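Local structure of ABC transporter, periplasmic solute-binding protein (Rhizobium meliloti, 4WED) at residues Leu421-Pro426 with Phe430-Ala435; Phe321-Ala324 with Lys330-Asp333. The protein probably captures a solute in the periplasm, perhaps a peptide or a nickel or heme species, and delivers it to an ABC transporter for uptake. All coordinates share one frame; numbering follows the deposited sequence.

Contact 1. Residues Leu421-Pro426 with Phe430-Ala435; sequences LTYGAP and FGSLVA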
loop_
_atom_site.group_PDB
_atom_site.type_symbol
_atom_site.label_atom_id
_atom_site.label_comp_id
_atom_site.label_asym_id
_atom_site.label_seq_id
_atom_site.Cartn_x
_atom_site.Cartn_y
_atom_site.Cartn_z
ATOM N N LEU A 421 6.742 4.614 7.778
ATOM C CA LEU A 421 5.996 3.573 7.120
ATOM C C LEU A 421 5.904 3.989 5.696
ATOM O O LEU A 421 5.623 5.105 5.454
ATOM C CB LEU A 421 4.578 3.498 7.689
ATOM C CG LEU A 421 4.428 2.791 9.042
ATOM C CD1 LEU A 421 3.056 3.102 9.578
ATOM C CD2 LEU A 421 4.590 1.304 8.954
ATOM N N THR A 422 6.172 3.084 4.762
ATOM C CA THR A 422 5.934 3.359 3.370
ATOM C C THR A 422 4.440 3.473 3.060
ATOM O O THR A 422 3.579 3.091 3.828
ATOM C CB THR A 422 6.625 2.343 2.399
ATOM O OG1 THR A 422 6.176 0.989 2.614
ATOM C CG2 THR A 422 8.128 2.407 2.552
ATOM N N TYR A 423 4.154 4.032 1.907
ATOM C CA TYR A 423 2.803 4.293 1.503
ATOM C C TYR A 423 2.063 2.997 1.156
ATOM O O TYR A 423 0.833 2.915 1.388
ATOM C CB TYR A 423 2.795 5.255 0.310
ATOM C CG TYR A 423 3.175 6.696 0.621
ATOM C CD1 TYR A 423 3.460 7.096 1.900
ATOM C CD2 TYR A 423 3.188 7.672 -0.380
ATOM C CE1 TYR A 423 3.777 8.409 2.180
ATOM C CE2 TYR A 423 3.472 9.000 -0.090
ATOM C CZ TYR A 423 3.779 9.350 1.201
ATOM O OH TYR A 423 4.096 10.629 1.579
ATOM N N GLY A 424 2.770 2.012 0.594
ATOM C CA GLY A 424 2.130 0.744 0.197
ATOM C C GLY A 424 1.481 0.745 -1.201
ATOM O O GLY A 424 1.406 1.772 -1.866
ATOM N N ALA A 425 1.040 -0.426 -1.661
ATOM C CA ALA A 425 0.416 -0.558 -2.962
ATOM C C ALA A 425 -0.842 0.250 -2.923
ATOM O O ALA A 425 -1.472 0.254 -1.890
ATOM C CB ALA A 425 0.078 -1.996 -3.241
ATOM N N PRO A 426 -1.247 0.918 -4.010
ATOM C CA PRO A 426 -0.645 0.849 -5.329
ATOM C C PRO A 426 0.214 2.068 -5.686
ATOM O O PRO A 426 0.479 2.303 -6.860
ATOM C CB PRO A 426 -1.876 0.861 -6.233
ATOM C CG PRO A 426 -2.828 1.784 -5.514
ATOM C CD PRO A 426 -2.527 1.640 -4.047
ATOM N N PHE A 430 7.324 4.495 -6.358
ATOM C CA PHE A 430 7.624 5.889 -6.650
ATOM C C PHE A 430 7.027 6.862 -5.662
ATOM O O PHE A 430 7.666 7.887 -5.366
ATOM C CB PHE A 430 7.262 6.249 -8.096
ATOM C CG PHE A 430 8.217 5.666 -9.109
ATOM C CD1 PHE A 430 9.568 6.017 -9.093
ATOM C CD2 PHE A 430 7.782 4.761 -10.081
ATOM C CE1 PHE A 430 10.471 5.475 -10.033
ATOM C CE2 PHE A 430 8.661 4.228 -11.028
ATOM C CZ PHE A 430 10.017 4.573 -10.998
ATOM N N GLY A 431 5.838 6.553 -5.130
ATOM C CA GLY A 431 5.184 7.435 -4.143
ATOM C C GLY A 431 6.069 7.655 -2.930
ATOM O O GLY A 431 6.290 8.777 -2.516
ATOM N N SER A 432 6.613 6.572 -2.384
ATOM C CA SER A 432 7.439 6.649 -1.185
ATOM C C SER A 432 8.824 7.157 -1.469
ATOM O O SER A 432 9.356 7.952 -0.701
ATOM C CB SER A 432 7.558 5.273 -0.520
ATOM O OG SER A 432 6.285 4.820 -0.072
ATOM N N LEU A 433 9.415 6.682 -2.559
ATOM C CA LEU A 433 10.713 7.156 -2.962
ATOM C C LEU A 433 10.744 8.654 -3.121
ATOM O O LEU A 433 11.628 9.328 -2.605
ATOM C CB LEU A 433 11.119 6.551 -4.299
ATOM C CG LEU A 433 11.775 5.190 -4.183
ATOM C CD1 LEU A 433 12.276 4.736 -5.548
ATOM C CD2 LEU A 433 12.932 5.200 -3.175
ATOM N N VAL A 434 9.795 9.161 -3.882
ATOM C CA VAL A 434 9.752 10.557 -4.146
ATOM C C VAL A 434 9.416 11.317 -2.868
ATOM O O VAL A 434 10.120 12.265 -2.506
ATOM C CB VAL A 434 8.719 10.855 -5.248
ATOM C CG1 VAL A 434 8.363 12.333 -5.285
ATOM C CG2 VAL A 434 9.273 10.416 -6.615
ATOM N N ALA A 435 8.340 10.911 -2.190
ATOM C CA ALA A 435 7.845 11.671 -1.060
ATOM C C ALA A 435 8.815 11.641 0.124
ATOM O O ALA A 435 8.940 12.644 0.835
ATOM C CB ALA A 435 6.491 11.165 -0.633
#
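Tyr423 meets Ser432 in two ways, by its backbone and by its ring. Its amide N donates to Ser432 OG at 3.0 Å, and with an N-H...O angle of 175° the bond is almost straight. Ser432 reaches it because OG sits beside its own backbone N, anti to the carbonyl carbon (chi1 -64°), on the side of the helix that faces the loop. This is the tight part of the contact: OG also lies 3.5 Å from Thr422 CB and is hydrogen-bonded to Asp428, so a buried hydroxyl is gripped from two directions. The Tyr423 ring, with Ser432 CA over one face, packs so close to Gly431 that a CB there would sit 3.5 Å from Tyr423 CD2. Asp428 holds the loop as well, through Gly424 N. The setting is a strand-loop-helix connection in a periplasmic binding protein: strand 417-421 ends, the chain turns through a cis peptide before Pro426, and helix 430-437 comes back against Thr422 and Tyr423. Thr422 stays tied to the sheet, its OG1 bonded to Thr274 N. The open side belongs to Tyr423, an exposed residue whose ring runs along the helix; toward its hydroxyl end the methyl of buried Ala435 approaches obliquely, with CB 3.7 Å from Tyr423 CZ.

Contact 2. Residues Phe321-Ala324 with Lys330-Asp333; sequences FSAA and KQFD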
loop_
_atom_site.group_PDB
_atom_site.type_symbol
_atom_site.label_atom_id
_atom_site.label_comp_id
_atom_site.label_asym_id
_atom_site.label_seq_id
_atom_site.Cartn_x
_atom_site.Cartn_y
_atom_site.Cartn_z
ATOM N N PHE A 321 11.333 -2.183 -0.057
ATOM C CA PHE A 321 10.050 -2.599 -0.566
ATOM C C PHE A 321 10.050 -4.097 -0.675
ATOM O O PHE A 321 11.025 -4.686 -1.191
ATOM C CB PHE A 321 9.818 -2.032 -1.931
ATOM C CG PHE A 321 9.762 -0.557 -1.953
ATOM C CD1 PHE A 321 8.690 0.126 -1.347
ATOM C CD2 PHE A 321 10.750 0.177 -2.599
ATOM C CE1 PHE A 321 8.620 1.512 -1.366
ATOM C CE2 PHE A 321 10.672 1.547 -2.623
ATOM C CZ PHE A 321 9.603 2.222 -2.008
ATOM N N SER A 322 8.963 -4.713 -0.209
ATOM C CA SER A 322 8.809 -6.166 -0.368
ATOM C C SER A 322 8.635 -6.522 -1.843
ATOM O O SER A 322 8.353 -5.659 -2.682
ATOM C CB SER A 322 7.639 -6.720 0.473
ATOM O OG SER A 322 6.418 -6.715 -0.258
ATOM N N ALA A 323 8.796 -7.810 -2.127
ATOM C CA ALA A 323 8.708 -8.391 -3.494
ATOM C C ALA A 323 7.296 -8.304 -4.104
ATOM O O ALA A 323 7.119 -8.384 -5.312
ATOM C CB ALA A 323 9.171 -9.851 -3.430
ATOM N N ALA A 324 6.293 -8.143 -3.243
ATOM C CA ALA A 324 4.934 -7.894 -3.659
ATOM C C ALA A 324 4.824 -6.622 -4.527
ATOM O O ALA A 324 3.897 -6.509 -5.345
ATOM C CB ALA A 324 4.023 -7.775 -2.426
ATOM N N LYS A 330 16.452 -5.972 -6.811
ATOM C CA LYS A 330 17.077 -7.228 -6.478
ATOM C C LYS A 330 16.791 -7.475 -4.963
ATOM O O LYS A 330 17.017 -6.601 -4.105
ATOM C CB LYS A 330 18.552 -7.104 -6.827
ATOM C CG LYS A 330 19.489 -7.969 -6.045
ATOM C CD LYS A 330 19.316 -9.428 -6.415
ATOM C CE LYS A 330 20.505 -10.261 -5.949
ATOM N NZ LYS A 330 20.009 -11.390 -5.116
ATOM N N GLN A 331 16.224 -8.628 -4.655
ATOM C CA GLN A 331 15.778 -8.914 -3.286
ATOM C C GLN A 331 16.917 -9.552 -2.476
ATOM O O GLN A 331 17.606 -10.452 -2.946
ATOM C CB GLN A 331 14.503 -9.778 -3.280
ATOM C CG GLN A 331 13.235 -9.011 -3.706
ATOM C CD GLN A 331 12.702 -8.042 -2.637
ATOM O OE1 GLN A 331 12.462 -6.855 -2.900
ATOM N NE2 GLN A 331 12.509 -8.549 -1.424
ATOM N N PHE A 332 17.135 -9.019 -1.290
ATOM C CA PHE A 332 18.102 -9.564 -0.369
ATOM C C PHE A 332 17.408 -10.119 0.876
ATOM O O PHE A 332 16.333 -9.650 1.292
ATOM C CB PHE A 332 19.063 -8.471 0.067
ATOM C CG PHE A 332 19.740 -7.784 -1.074
ATOM C CD1 PHE A 332 20.886 -8.322 -1.644
ATOM C CD2 PHE A 332 19.239 -6.600 -1.587
ATOM C CE1 PHE A 332 21.520 -7.686 -2.700
ATOM C CE2 PHE A 332 19.868 -5.961 -2.653
ATOM C CZ PHE A 332 21.007 -6.505 -3.209
ATOM N N ASP A 333 18.078 -11.088 1.483
ATOM C CA ASP A 333 17.723 -11.623 2.779
ATOM C C ASP A 333 17.745 -10.521 3.799
ATOM O O ASP A 333 18.697 -9.719 3.843
ATOM C CB ASP A 333 18.754 -12.650 3.202
ATOM C CG ASP A 333 18.837 -13.815 2.247
ATOM O OD1 ASP A 333 17.867 -14.601 2.224
ATOM O OD2 ASP A 333 19.868 -13.937 1.533
#
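The side-chain amide of Gln331 lies almost flat against the peptide group that joins Ser322 to Ala323, the two planes some 24° from parallel. Over one face of the amide sit Ala323 N, 3.9 Å from Gln331 CD, and the Ala323 methyl, whose CB is 4.0 Å from the same carbon. At one end of the amide is the carbonyl of Phe321, its O 3.1 Å from the atom modelled as Gln331 OE1. Two oxygens that close suggest the amide is turned over in the model; with the group turned back, its nitrogen may donate to this carbonyl. The shape of the glutamine brings the amide there: CG lies beside the backbone N (chi1 -73°), and the bend at chi2 (-74°) folds the chain so that it offers a face to Ala323 and an end to Phe321. Cut back to an alanine, Gln331 would probably leave the Phe321 carbonyl without its polar neighbour and open a gap beside the Ala323 methyl. The other flat group, the Phe321 ring, leads away from Gln331 into the interior, where Ala328, Pro429 and, from helix 430-437, Ser432 and Leu433 line it, so it is the Phe321 carbonyl, not its ring, that meets Gln331. Ser322 points away too, its OG hydrogen-bonded to Gly271 O and weakly to Ala324 N. Asn319 holds the chain on either side of Gln331, bonding Lys330 O and Phe332 N. With the nearest CA atoms, those of Ala323 and Gln331, 7.1 Å apart, the two arms of this loop are not paired by their backbones; a glutamine side chain bridges them. It is an irregular connection of a family 5 solute-binding protein, running from strand 315-316 to helix 339-348.

From the N terminus, the chain leaves strand 315-316 and first makes contact 2, where Lys330-Asp333 returns past Phe321-Ala324 and closes a loop with five residues between the segments. It then enters helix 339-348 and only much later, after strand 417-421, makes contact 1, a shorter closure with three intervening residues. The two therefore follow in series, neither nesting nor crossing. Their centres are 15 Å apart, yet they touch through the Phe321 ring: CZ is 4.0 Å from Ser432 CB, and CE1 is 4.0 Å from Thr422 CG2. That ring packs both segments of contact 1 against the loop of contact 2, joining helix 430-437 to the connection that follows strand 315-316.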